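Local coordinates for protein glycerol kinase, putative (Plasmodium falciparum, PDB 2W40) that probably phosphorylates glycerol at the expense of ATP to give sn-glycerol 3-phosphate, the entry step of glycerol degradation, as an FGGY-family kinase, at residues D183-R189 against C245-Q250; I126-T130 against D201-I207. Residue numbers count along the deposited sequence, not the author numbering.

Contact 1: D183-R189 against C245-Q250; sequences DVTNASR and CIGDQQ
Thr185 overlaps the backbone of Gly247 and the side chain of Gln250, with its CB 3.8 Å from Gln250 CD. In its p rotamer it accepts an almost linear hydrogen bond from Gly247 N to Thr185 OG1 (2.8 Å, 177°) and donates a very short one from Thr185 OG1 to Asp183 OD2 (2.5 Å). Asp183, extended and with chi1 p, is the N-cap of the short helix 184-187: its OD2 accepts from Asn186 N (3.3 Å) and, weakly, from Thr185 N (2.8 Å), while its OD1 accepts from Asn186 ND2 (2.8 Å), with Asn186 in an m rotamer. The carboxylate also packs on strand 241-247, Asp183 CG lying 3.3 Å from Cys245 O.

Opposite, Cys245 and Ile246 are extended and Gly247, at phi/psi -61/144, is the N-cap of helix 248-255. The closest CA pair is Asn186 and Gly247, 5.3 Å apart. This strand-to-helix turn carries the Gly-Asp-Gln-Gln sequence whose Asp248 and Gln249 hydrogen-bond a bound glycerol, consistent with the substrate site of glycerol kinases. Gln250 (chi1 m) bonds the Ile293 carbonyl and Arg85, and Arg189 forms salt bridges with Glu86 and Glu308. Helix 184-187 thus sits on the end of strand 241-247, which lies between strands 74-83 and 225-228, and touches strand 290-295 through Thr185 on Ile293 and helix 167-176 through Asn186 on Asn168.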
loop_
_atom_site.group_PDB
_atom_site.type_symbol
_atom_site.label_atom_id
_atom_site.label_comp_id
_atom_site.label_asym_id
_atom_site.label_seq_id
_atom_site.Cartn_x
_atom_site.Cartn_y
_atom_site.Cartn_z
ATOM N N ASP C 183 17.323 16.239 32.479
ATOM C CA ASP C 183 17.891 15.085 33.202
ATOM C C ASP C 183 18.851 14.337 32.319
ATOM O O ASP C 183 18.869 14.491 31.077
ATOM C CB ASP C 183 16.812 14.176 33.730
ATOM C CG ASP C 183 16.196 13.372 32.635
ATOM O OD1 ASP C 183 15.224 13.860 32.013
ATOM O OD2 ASP C 183 16.726 12.288 32.307
ATOM N N VAL C 184 19.748 13.584 32.945
ATOM C CA VAL C 184 20.802 12.896 32.194
ATOM C C VAL C 184 20.313 11.959 31.068
ATOM O O VAL C 184 20.977 11.803 30.030
ATOM C CB VAL C 184 21.673 12.032 33.139
ATOM C CG1 VAL C 184 22.564 12.826 34.089
ATOM C CG2 VAL C 184 20.826 11.050 33.917
ATOM N N THR C 185 19.159 11.342 31.208
ATOM C CA THR C 185 18.603 10.492 30.145
ATOM C C THR C 185 18.156 11.284 28.897
ATOM O O THR C 185 18.586 10.952 27.778
ATOM C CB THR C 185 17.514 9.519 30.612
ATOM O OG1 THR C 185 16.298 10.230 30.957
ATOM C CG2 THR C 185 18.052 8.681 31.796
ATOM N N ASN C 186 17.416 12.388 29.114
ATOM C CA ASN C 186 17.033 13.240 28.019
ATOM C C ASN C 186 18.228 13.951 27.384
ATOM O O ASN C 186 18.291 14.039 26.151
ATOM C CB ASN C 186 15.988 14.252 28.474
ATOM C CG ASN C 186 14.545 13.666 28.408
ATOM O OD1 ASN C 186 14.037 13.391 27.315
ATOM N ND2 ASN C 186 13.901 13.540 29.538
ATOM N N ALA C 187 19.171 14.396 28.212
ATOM C CA ALA C 187 20.371 15.061 27.677
ATOM C C ALA C 187 21.145 14.111 26.756
ATOM O O ALA C 187 21.801 14.561 25.793
ATOM C CB ALA C 187 21.283 15.638 28.752
ATOM N N SER C 188 21.112 12.807 27.035
ATOM C CA SER C 188 21.873 11.807 26.263
ATOM C C SER C 188 21.281 11.559 24.831
ATOM O O SER C 188 21.890 10.858 24.026
ATOM C CB SER C 188 21.953 10.509 27.046
ATOM O OG SER C 188 20.776 9.733 26.911
ATOM N N ARG C 189 20.079 12.183 24.601
ATOM C CA ARG C 189 19.313 11.998 23.387
ATOM C C ARG C 189 19.457 13.173 22.413
ATOM O O ARG C 189 18.739 13.316 21.416
ATOM C CB ARG C 189 17.861 11.769 23.691
ATOM C CG ARG C 189 17.645 10.697 24.724
ATOM C CD ARG C 189 18.302 9.376 24.402
ATOM N NE ARG C 189 17.699 8.733 23.216
ATOM C CZ ARG C 189 17.755 7.451 22.885
ATOM N NH1 ARG C 189 18.509 6.579 23.571
ATOM N NH2 ARG C 189 17.052 6.999 21.859
ATOM N N CYS C 245 12.254 13.151 36.918
ATOM C CA CYS C 245 12.235 13.396 35.499
ATOM C C CYS C 245 13.118 12.477 34.763
ATOM O O CYS C 245 14.262 12.298 35.137
ATOM C CB CYS C 245 12.732 14.787 35.280
ATOM S SG CYS C 245 12.579 15.444 33.549
ATOM N N ILE C 246 12.600 11.873 33.714
ATOM C CA ILE C 246 13.324 10.829 32.949
ATOM C C ILE C 246 12.690 10.713 31.545
ATOM O O ILE C 246 11.470 10.904 31.420
ATOM C CB ILE C 246 13.306 9.475 33.734
ATOM C CG1 ILE C 246 14.197 8.462 33.093
ATOM C CG2 ILE C 246 11.815 9.000 33.893
ATOM C CD1 ILE C 246 14.655 7.294 34.031
ATOM N N GLY C 247 13.501 10.375 30.534
ATOM C CA GLY C 247 13.027 10.037 29.220
ATOM C C GLY C 247 12.103 8.782 29.259
ATOM O O GLY C 247 12.259 7.906 30.102
ATOM N N ASP C 248 11.066 8.775 28.408
ATOM C CA ASP C 248 10.040 7.758 28.459
ATOM C C ASP C 248 10.540 6.349 28.417
ATOM O O ASP C 248 10.099 5.512 29.286
ATOM C CB ASP C 248 8.824 8.027 27.564
ATOM C CG ASP C 248 9.127 8.085 26.036
ATOM O OD1 ASP C 248 10.266 7.844 25.626
ATOM O OD2 ASP C 248 8.172 8.403 25.266
ATOM N N GLN C 249 11.463 6.056 27.503
ATOM C CA GLN C 249 11.853 4.616 27.329
ATOM C C GLN C 249 12.711 4.173 28.566
ATOM O O GLN C 249 12.674 3.002 28.984
ATOM C CB GLN C 249 12.523 4.388 26.031
ATOM C CG GLN C 249 11.612 4.668 24.817
ATOM C CD GLN C 249 10.211 4.051 24.977
ATOM O OE1 GLN C 249 10.153 2.839 25.344
ATOM N NE2 GLN C 249 9.121 4.841 24.845
ATOM N N GLN C 250 13.569 5.068 29.089
ATOM C CA GLN C 250 14.277 4.827 30.345
ATOM C C GLN C 250 13.304 4.731 31.520
ATOM O O GLN C 250 13.463 3.866 32.427
ATOM C CB GLN C 250 15.330 5.938 30.541
ATOM C CG GLN C 250 16.531 5.767 29.673
ATOM C CD GLN C 250 16.545 6.586 28.403
ATOM O OE1 GLN C 250 15.460 6.923 27.883
ATOM N NE2 GLN C 250 17.794 6.818 27.804
#

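Contact 2: I126-T130 against D201-I207; sequences IQKKT and DEKMCKI. With EDO (1,2-ethanediol), chain B.
The last turn of helix 123-130 meets the short helix 202-207 obliquely, the N-to-C directions making 123° (signed crossing angle -123°) and the axes approaching to 11.5 Å. Nearest CA pairs are Ile126 with Met204 (8.4 Å) and Lys129 with Asp201 (8.5 Å), so long side chains have to bridge the wide gap.

Lys129 has a trans chi1 followed by three p angles, a curled chain that brings its ammonium to the start of the other helix. There Lys129 NZ lies 3.1 Å from both Asp201 OD1 and Asp201 OD2, a salt bridge with two weak hydrogen bonds. Asp201 (chi1 t) is the N-cap of helix 202-207, its OD2 also accepting from Met204 N (2.9 Å), so one carboxylate both caps a helix and binds the lysine.

Met204, with all three chi angles m, folds into the gap. Met204 CG packs 4.0 Å from Lys129 CG and 3.8 Å from Thr130 CG2, and Met204 CE lies 4.2 Å from Ile126 CD1. Ile126, m at both chi angles, also sets its CD1 4.0 Å from Ile207 CD1. Thr130 is p, which lets its OG1 bond back to Ile126 O (2.9 Å). A 1,2-ethanediol, probably from the crystallisation liquor, fills a hollow here: Lys129 NZ donates to EDO O2 (2.7 Å), and Met204 SD lies 3.6 Å from EDO C1. The recognised element is an aspartate N-cap whose carboxylate also forms a salt bridge with a neighbouring helix, at the periphery of the N-terminal FGGY family region.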
loop_
_atom_site.group_PDB
_atom_site.type_symbol
_atom_site.label_atom_id
_atom_site.label_comp_id
_atom_site.label_asym_id
_atom_site.label_seq_id
_atom_site.Cartn_x
_atom_site.Cartn_y
_atom_site.Cartn_z
ATOM N N ILE C 126 32.459 10.630 16.943
ATOM C CA ILE C 126 31.118 11.112 17.386
ATOM C C ILE C 126 30.472 10.079 18.383
ATOM O O ILE C 126 29.912 10.431 19.384
ATOM C CB ILE C 126 30.218 11.445 16.171
ATOM C CG1 ILE C 126 30.966 12.450 15.222
ATOM C CG2 ILE C 126 28.813 11.793 16.638
ATOM C CD1 ILE C 126 31.177 13.734 15.775
ATOM N N GLN C 127 30.622 8.814 18.038
ATOM C CA GLN C 127 30.055 7.729 18.817
ATOM C C GLN C 127 30.716 7.636 20.149
ATOM O O GLN C 127 30.045 7.491 21.186
ATOM C CB GLN C 127 30.090 6.453 18.032
ATOM C CG GLN C 127 29.414 5.266 18.813
ATOM C CD GLN C 127 29.805 3.878 18.307
ATOM O OE1 GLN C 127 30.869 3.650 17.663
ATOM N NE2 GLN C 127 28.951 2.914 18.651
ATOM N N LYS C 128 32.043 7.757 20.199
ATOM C CA LYS C 128 32.772 7.695 21.488
ATOM C C LYS C 128 32.326 8.853 22.376
ATOM O O LYS C 128 32.120 8.728 23.540
ATOM C CB LYS C 128 34.273 7.725 21.299
ATOM C CG LYS C 128 34.938 6.449 20.702
ATOM C CD LYS C 128 34.392 5.089 21.327
ATOM C CE LYS C 128 35.129 3.847 20.771
ATOM N NZ LYS C 128 34.266 2.596 20.623
ATOM N N LYS C 129 32.127 10.016 21.778
ATOM C CA LYS C 129 31.748 11.172 22.577
ATOM C C LYS C 129 30.330 11.056 23.148
ATOM O O LYS C 129 30.117 11.399 24.281
ATOM C CB LYS C 129 31.981 12.405 21.752
ATOM C CG LYS C 129 31.559 13.724 22.411
ATOM C CD LYS C 129 32.262 14.081 23.713
ATOM C CE LYS C 129 33.858 14.407 23.633
ATOM N NZ LYS C 129 34.102 15.578 22.698
ATOM N N THR C 130 29.382 10.715 22.256
ATOM C CA THR C 130 27.947 10.880 22.512
ATOM C C THR C 130 27.177 9.605 22.690
ATOM O O THR C 130 26.042 9.631 23.106
ATOM C CB THR C 130 27.231 11.742 21.405
ATOM O OG1 THR C 130 27.205 10.931 20.206
ATOM C CG2 THR C 130 27.864 13.129 21.234
ATOM N N ASP C 201 28.821 19.126 25.765
ATOM C CA ASP C 201 30.156 19.083 25.127
ATOM C C ASP C 201 30.348 20.285 24.191
ATOM O O ASP C 201 29.579 20.487 23.214
ATOM C CB ASP C 201 30.298 17.816 24.353
ATOM C CG ASP C 201 31.722 17.636 23.834
ATOM O OD1 ASP C 201 32.661 17.506 24.648
ATOM O OD2 ASP C 201 31.846 17.752 22.591
ATOM N N GLU C 202 31.404 21.042 24.467
ATOM C CA GLU C 202 31.691 22.242 23.682
ATOM C C GLU C 202 31.916 21.962 22.195
ATOM O O GLU C 202 31.394 22.662 21.331
ATOM C CB GLU C 202 32.875 23.042 24.291
ATOM C CG GLU C 202 33.018 24.420 23.651
ATOM C CD GLU C 202 34.163 25.253 24.224
ATOM O OE1 GLU C 202 34.612 24.950 25.362
ATOM O OE2 GLU C 202 34.584 26.186 23.485
ATOM N N LYS C 203 32.633 20.868 21.911
ATOM C CA LYS C 203 32.924 20.497 20.549
ATOM C C LYS C 203 31.655 20.136 19.782
ATOM O O LYS C 203 31.406 20.558 18.649
ATOM C CB LYS C 203 33.924 19.331 20.532
ATOM C CG LYS C 203 35.364 19.617 20.960
ATOM C CD LYS C 203 36.367 18.480 20.597
ATOM C CE LYS C 203 37.652 18.685 21.412
ATOM N NZ LYS C 203 37.334 18.645 22.900
ATOM N N MET C 204 30.768 19.314 20.382
ATOM C CA MET C 204 29.531 19.026 19.730
ATOM C C MET C 204 28.697 20.295 19.500
ATOM O O MET C 204 28.019 20.443 18.466
ATOM C CB MET C 204 28.715 18.045 20.564
ATOM C CG MET C 204 29.338 16.641 20.776
ATOM S SD MET C 204 29.962 15.854 19.264
ATOM C CE MET C 204 28.583 15.982 18.112
ATOM N N CYS C 205 28.637 21.156 20.505
ATOM C CA CYS C 205 27.890 22.417 20.351
ATOM C C CYS C 205 28.397 23.231 19.175
ATOM O O CYS C 205 27.636 23.791 18.429
ATOM C CB CYS C 205 27.893 23.198 21.656
ATOM S SG CYS C 205 26.769 22.414 22.930
ATOM N N LYS C 206 29.715 23.247 19.012
ATOM C CA LYS C 206 30.351 23.972 17.880
ATOM C C LYS C 206 29.955 23.392 16.558
ATOM O O LYS C 206 29.561 24.130 15.625
ATOM C CB LYS C 206 31.898 24.036 18.042
ATOM C CG LYS C 206 32.600 24.743 16.921
ATOM C CD LYS C 206 34.160 24.678 17.042
ATOM C CE LYS C 206 34.912 25.555 15.963
ATOM N NZ LYS C 206 34.320 26.951 15.900
ATOM N N ILE C 207 29.915 22.065 16.471
ATOM C CA ILE C 207 29.511 21.427 15.247
ATOM C C ILE C 207 28.114 21.879 14.881
ATOM O O ILE C 207 27.867 22.220 13.718
ATOM C CB ILE C 207 29.540 19.839 15.402
ATOM C CG1 ILE C 207 30.978 19.306 15.545
ATOM C CG2 ILE C 207 28.802 19.155 14.241
ATOM C CD1 ILE C 207 31.040 17.742 15.939
HETATM C C1 EDO B . 33.439 15.692 18.212
HETATM O O1 EDO B . 34.758 15.593 17.663
HETATM C C2 EDO B . 33.407 14.476 19.100
HETATM O O2 EDO B . 34.385 14.603 20.153
#

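Contact 1 is wholly buried, about 9 Å from the centre of the chain to its own centre, whereas contact 2 is only partly buried and lies about 22 Å out; their centres are about 18 Å apart. No helix or strand is shared, but helices 184-187 and 202-207 follow one another in sequence, and each begins with an aspartate N-cap. The use of that cap differs with place. Inside, Asp183 is held by neutral donors, one of which, the Thr185 hydroxyl, relays to the backbone of a strand-to-helix turn beside glycerol. Outside, Asp201 meets a partly exposed lysine, and apolar contacts fill the space between two helices.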